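Local coordinates for protein Ent-copalyl diphosphate synthase (Streptomyces platensis, PDB 5BP8) that is a bacterial diterpene cyclase of the terpene-synthase superfamily, with a mainly alpha-helical fold, at residues A[42-48]-A[88-94]. Numbering follows the deposited sequence.
Sequences PWLDGHR and RTDSGAP. With SO4 (sulfate ion), chain E.
Pro-42 CG rests over the centre of one face of the Arg-88 guanidinium, 3.5 Å from NH2, while Ser-91 OG, in one of two conformers, sits above one face of the His-47 imidazole, and Ala-93 O and sulfate O4 lie at the edge of the Arg-48 guanidinium, near its plane. The site is a worked example of anion binding at a helix N-terminus: on the surface of a predominantly alpha-helical terpene-cyclase fold, the start of helix 47-57 holds a sulfate ion, probably from the crystallisation liquor, beside the loop that joins helix 72-86 to helix 98-116. Arg-88 and His-47 approach obliquely, their planes 68° apart, and both reach Glu-85 OE1, Arg-88 through a salt bridge from NH1 and His-47 through a hydrogen bond from NE2. Arg-88 also donates to the carbonyls of Val-38 and Ser-39, at the end of helix 31-40, so its rotation is well fixed. The poorly ordered Ser-91 donates from OG to Pro-42 O from above the carbonyl plane, a doubtful bond. The sulfate accepts hydrogen bonds from the backbone N-H groups of Gly-46, at the N-cap position, His-47 and Arg-48, a setting in which the helix dipole probably favours the anion. A bend at chi3 (-65°) folds Arg-48 back so that NE and its own backbone N both grip sulfate O4, each at 2.8 Å, and NH1 reaches O3. The remaining nitrogen, NH2, donates to Ala-93 O at 2.9 Å, with an N-H...O angle of 157°.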
ATOM      1  N   PRO A  42      -9.064  -7.421  21.834  1.00 20.79           N
ATOM      2  CA  PRO A  42      -8.413  -8.482  22.605  1.00 21.80           C
ATOM      3  C   PRO A  42      -9.267  -9.765  22.641  1.00 21.98           C
ATOM      4  O   PRO A  42      -8.732 -10.833  22.923  1.00 23.21           O
ATOM      5  CB  PRO A  42      -8.269  -7.863  24.005  1.00 22.73           C
ATOM      6  CG  PRO A  42      -9.347  -6.835  24.065  1.00 23.04           C
ATOM      7  CD  PRO A  42      -9.485  -6.304  22.683  1.00 21.84           C
ATOM      8  N   TRP A  43     -10.550  -9.648  22.314  1.00 21.84           N
ATOM      9  CA  TRP A  43     -11.488 -10.810  22.210  1.00 22.48           C
ATOM     10  C   TRP A  43     -11.165 -11.751  21.042  1.00 22.81           C
ATOM     11  O   TRP A  43     -11.530 -12.923  21.032  1.00 21.68           O
ATOM     12  CB  TRP A  43     -12.952 -10.307  22.093  1.00 23.10           C
ATOM     13  CG  TRP A  43     -13.173  -9.409  20.908  1.00 22.64           C
ATOM     14  CD1 TRP A  43     -13.169  -8.064  20.921  1.00 22.14           C
ATOM     15  CD2 TRP A  43     -13.393  -9.799  19.545  1.00 21.89           C
ATOM     16  NE1 TRP A  43     -13.357  -7.577  19.658  1.00 22.50           N
ATOM     17  CE2 TRP A  43     -13.472  -8.624  18.788  1.00 22.41           C
ATOM     18  CE3 TRP A  43     -13.496 -11.026  18.888  1.00 22.95           C
ATOM     19  CZ2 TRP A  43     -13.703  -8.629  17.413  1.00 21.87           C
ATOM     20  CZ3 TRP A  43     -13.704 -11.035  17.510  1.00 23.01           C
ATOM     21  CH2 TRP A  43     -13.804  -9.843  16.790  1.00 22.82           C
ATOM     22  N   LEU A  44     -10.456 -11.226  20.046  1.00 20.71           N
ATOM     23  CA  LEU A  44     -10.224 -11.944  18.816  1.00 19.55           C
ATOM     24  C   LEU A  44      -9.136 -12.988  18.923  1.00 19.95           C
ATOM     25  O   LEU A  44      -8.086 -12.736  19.518  1.00 19.21           O
ATOM     26  CB  LEU A  44      -9.815 -10.921  17.725  1.00 18.90           C
ATOM     27  CG  LEU A  44      -9.532 -11.451  16.327  1.00 19.28           C
ATOM     28  CD1 LEU A  44     -10.755 -12.028  15.670  1.00 19.89           C
ATOM     29  CD2 LEU A  44      -8.985 -10.295  15.470  1.00 19.28           C
ATOM     30  N   ASP A  45      -9.387 -14.150  18.315  1.00 19.89           N
ATOM     31  CA  ASP A  45      -8.423 -15.245  18.251  0.60 21.28           C
ATOM     32  C   ASP A  45      -7.074 -14.732  17.723  1.00 20.67           C
ATOM     33  O   ASP A  45      -7.037 -13.852  16.851  1.00 18.60           O
ATOM     34  CB  ASP A  45      -8.942 -16.358  17.318  0.60 22.91           C
ATOM     35  CG  ASP A  45      -9.995 -17.270  17.978  0.60 25.18           C
ATOM     36  OD1 ASP A  45     -10.178 -17.220  19.210  0.60 25.91           O
ATOM     37  OD2 ASP A  45     -10.637 -18.056  17.238  0.60 28.00           O
ATOM     38  N   GLY A  46      -5.980 -15.282  18.248  1.00 20.95           N
ATOM     39  CA  GLY A  46      -4.631 -14.915  17.776  1.00 20.41           C
ATOM     40  C   GLY A  46      -4.057 -13.713  18.514  1.00 20.06           C
ATOM     41  O   GLY A  46      -3.033 -13.177  18.109  1.00 19.39           O
ATOM     42  N   HIS A  47      -4.657 -13.343  19.647  1.00 20.16           N
ATOM     43  CA  HIS A  47      -4.230 -12.155  20.397  1.00 19.65           C
ATOM     44  C   HIS A  47      -2.805 -12.329  20.922  1.00 19.98           C
ATOM     45  O   HIS A  47      -1.955 -11.453  20.741  1.00 19.51           O
ATOM     46  CB  HIS A  47      -5.227 -11.870  21.529  1.00 19.46           C
ATOM     47  CG  HIS A  47      -4.876 -10.703  22.397  1.00 19.60           C
ATOM     48  ND1 HIS A  47      -5.039  -9.394  22.001  1.00 19.36           N
ATOM     49  CD2 HIS A  47      -4.411 -10.654  23.663  1.00 20.79           C
ATOM     50  CE1 HIS A  47      -4.664  -8.592  22.974  1.00 20.09           C
ATOM     51  NE2 HIS A  47      -4.296  -9.331  24.002  1.00 21.18           N
ATOM     52  N   ARG A  48      -2.516 -13.472  21.529  1.00 20.24           N
ATOM     53  CA  ARG A  48      -1.153 -13.735  22.003  1.00 22.06           C
ATOM     54  C   ARG A  48      -0.147 -13.776  20.865  1.00 21.27           C
ATOM     55  O   ARG A  48       0.965 -13.273  21.005  1.00 21.18           O
ATOM     56  CB  ARG A  48      -1.099 -15.013  22.844  1.00 25.13           C
ATOM     57  CG  ARG A  48      -1.763 -14.777  24.199  1.00 28.08           C
ATOM     58  CD  ARG A  48      -2.014 -16.058  24.966  1.00 32.63           C
ATOM     59  NE  ARG A  48      -2.979 -16.917  24.280  1.00 36.35           N
ATOM     60  CZ  ARG A  48      -3.250 -18.172  24.634  1.00 41.26           C
ATOM     61  NH1 ARG A  48      -4.143 -18.876  23.942  1.00 42.25           N
ATOM     62  NH2 ARG A  48      -2.625 -18.726  25.672  1.00 41.19           N
ATOM     63  N   ARG A  88      -4.758  -3.936  31.156  1.00 34.39           N
ATOM     64  CA  ARG A  88      -5.973  -4.768  31.195  1.00 41.06           C
ATOM     65  C   ARG A  88      -5.685  -6.119  31.844  1.00 44.70           C
ATOM     66  O   ARG A  88      -4.528  -6.430  32.120  1.00 44.26           O
ATOM     67  CB  ARG A  88      -6.587  -4.934  29.784  1.00 40.18           C
ATOM     68  CG  ARG A  88      -5.724  -5.686  28.818  1.00 41.56           C
ATOM     69  CD  ARG A  88      -6.496  -6.249  27.627  1.00 42.99           C
ATOM     70  NE  ARG A  88      -7.139  -5.249  26.777  1.00 38.05           N
ATOM     71  CZ  ARG A  88      -6.737  -4.871  25.556  1.00 36.28           C
ATOM     72  NH1 ARG A  88      -5.631  -5.370  24.951  1.00 30.69           N
ATOM     73  NH2 ARG A  88      -7.467  -3.971  24.933  1.00 33.80           N
ATOM     74  N   THR A  89      -6.737  -6.901  32.116  1.00 49.95           N
ATOM     75  CA  THR A  89      -6.568  -8.320  32.501  1.00 54.56           C
ATOM     76  C   THR A  89      -6.249  -9.176  31.253  1.00 56.53           C
ATOM     77  O   THR A  89      -6.513  -8.753  30.117  1.00 56.19           O
ATOM     78  CB  THR A  89      -7.816  -8.897  33.201  1.00 57.24           C
ATOM     79  OG1 THR A  89      -8.928  -8.901  32.296  1.00 60.35           O
ATOM     80  CG2 THR A  89      -8.164  -8.091  34.451  1.00 57.72           C
ATOM     81  N   ASP A  90      -5.689 -10.365  31.465  1.00 54.74           N
ATOM     82  CA  ASP A  90      -5.243 -11.227  30.360  1.00 56.22           C
ATOM     83  C   ASP A  90      -6.379 -11.889  29.557  1.00 58.70           C
ATOM     84  O   ASP A  90      -7.380 -12.317  30.132  1.00 56.25           O
ATOM     85  CB  ASP A  90      -4.314 -12.328  30.892  1.00 56.30           C
ATOM     86  CG  ASP A  90      -2.958 -11.795  31.331  1.00 55.05           C
ATOM     87  OD1 ASP A  90      -2.508 -10.754  30.800  1.00 55.21           O
ATOM     88  OD2 ASP A  90      -2.329 -12.440  32.190  1.00 49.44           O
ATOM     89  N   SER A  91      -6.195 -11.966  28.231  1.00 59.80           N
ATOM     90  CA  SER A  91      -7.151 -12.657  27.356  0.60 61.01           C
ATOM     91  C   SER A  91      -7.034 -14.182  27.500  1.00 63.82           C
ATOM     92  O   SER A  91      -8.003 -14.911  27.257  1.00 68.55           O
ATOM     93  CB  SER A  91      -6.963 -12.243  25.888  0.60 58.45           C
ATOM     94  OG  SER A  91      -7.409 -10.916  25.679  0.60 53.52           O
ATOM     95  N   GLY A  92      -5.851 -14.650  27.890  1.00 65.15           N
ATOM     96  CA  GLY A  92      -5.584 -16.069  28.117  1.00 64.49           C
ATOM     97  C   GLY A  92      -4.233 -16.185  28.798  1.00 63.53           C
ATOM     98  O   GLY A  92      -3.590 -15.163  29.085  1.00 63.35           O
ATOM     99  N   ALA A  93      -3.797 -17.414  29.061  1.00 59.69           N
ATOM    100  CA  ALA A  93      -2.500 -17.655  29.698  1.00 56.72           C
ATOM    101  C   ALA A  93      -1.368 -16.996  28.871  1.00 51.68           C
ATOM    102  O   ALA A  93      -1.144 -17.378  27.722  1.00 48.80           O
ATOM    103  CB  ALA A  93      -2.256 -19.154  29.845  1.00 56.36           C
ATOM    104  N   PRO A  94      -0.654 -16.007  29.456  1.00 51.41           N
ATOM    105  CA  PRO A  94       0.333 -15.269  28.653  1.00 49.37           C
ATOM    106  C   PRO A  94       1.582 -16.100  28.359  1.00 47.20           C
ATOM    107  O   PRO A  94       2.001 -16.900  29.197  1.00 44.31           O
ATOM    108  CB  PRO A  94       0.686 -14.078  29.551  1.00 50.08           C
ATOM    109  CG  PRO A  94       0.489 -14.588  30.944  1.00 50.76           C
ATOM    110  CD  PRO A  94      -0.661 -15.558  30.866  1.00 51.73           C
TER
HETATM  111  S   SO4 E 704      -5.605 -16.030  21.760  0.80 38.83           S
HETATM  112  O1  SO4 E 704      -5.200 -16.770  20.511  0.80 38.57           O
HETATM  113  O2  SO4 E 704      -6.650 -15.048  21.401  0.80 32.96           O
HETATM  114  O3  SO4 E 704      -6.145 -17.023  22.708  0.80 38.23           O
HETATM  115  O4  SO4 E 704      -4.373 -15.434  22.330  0.80 31.25           O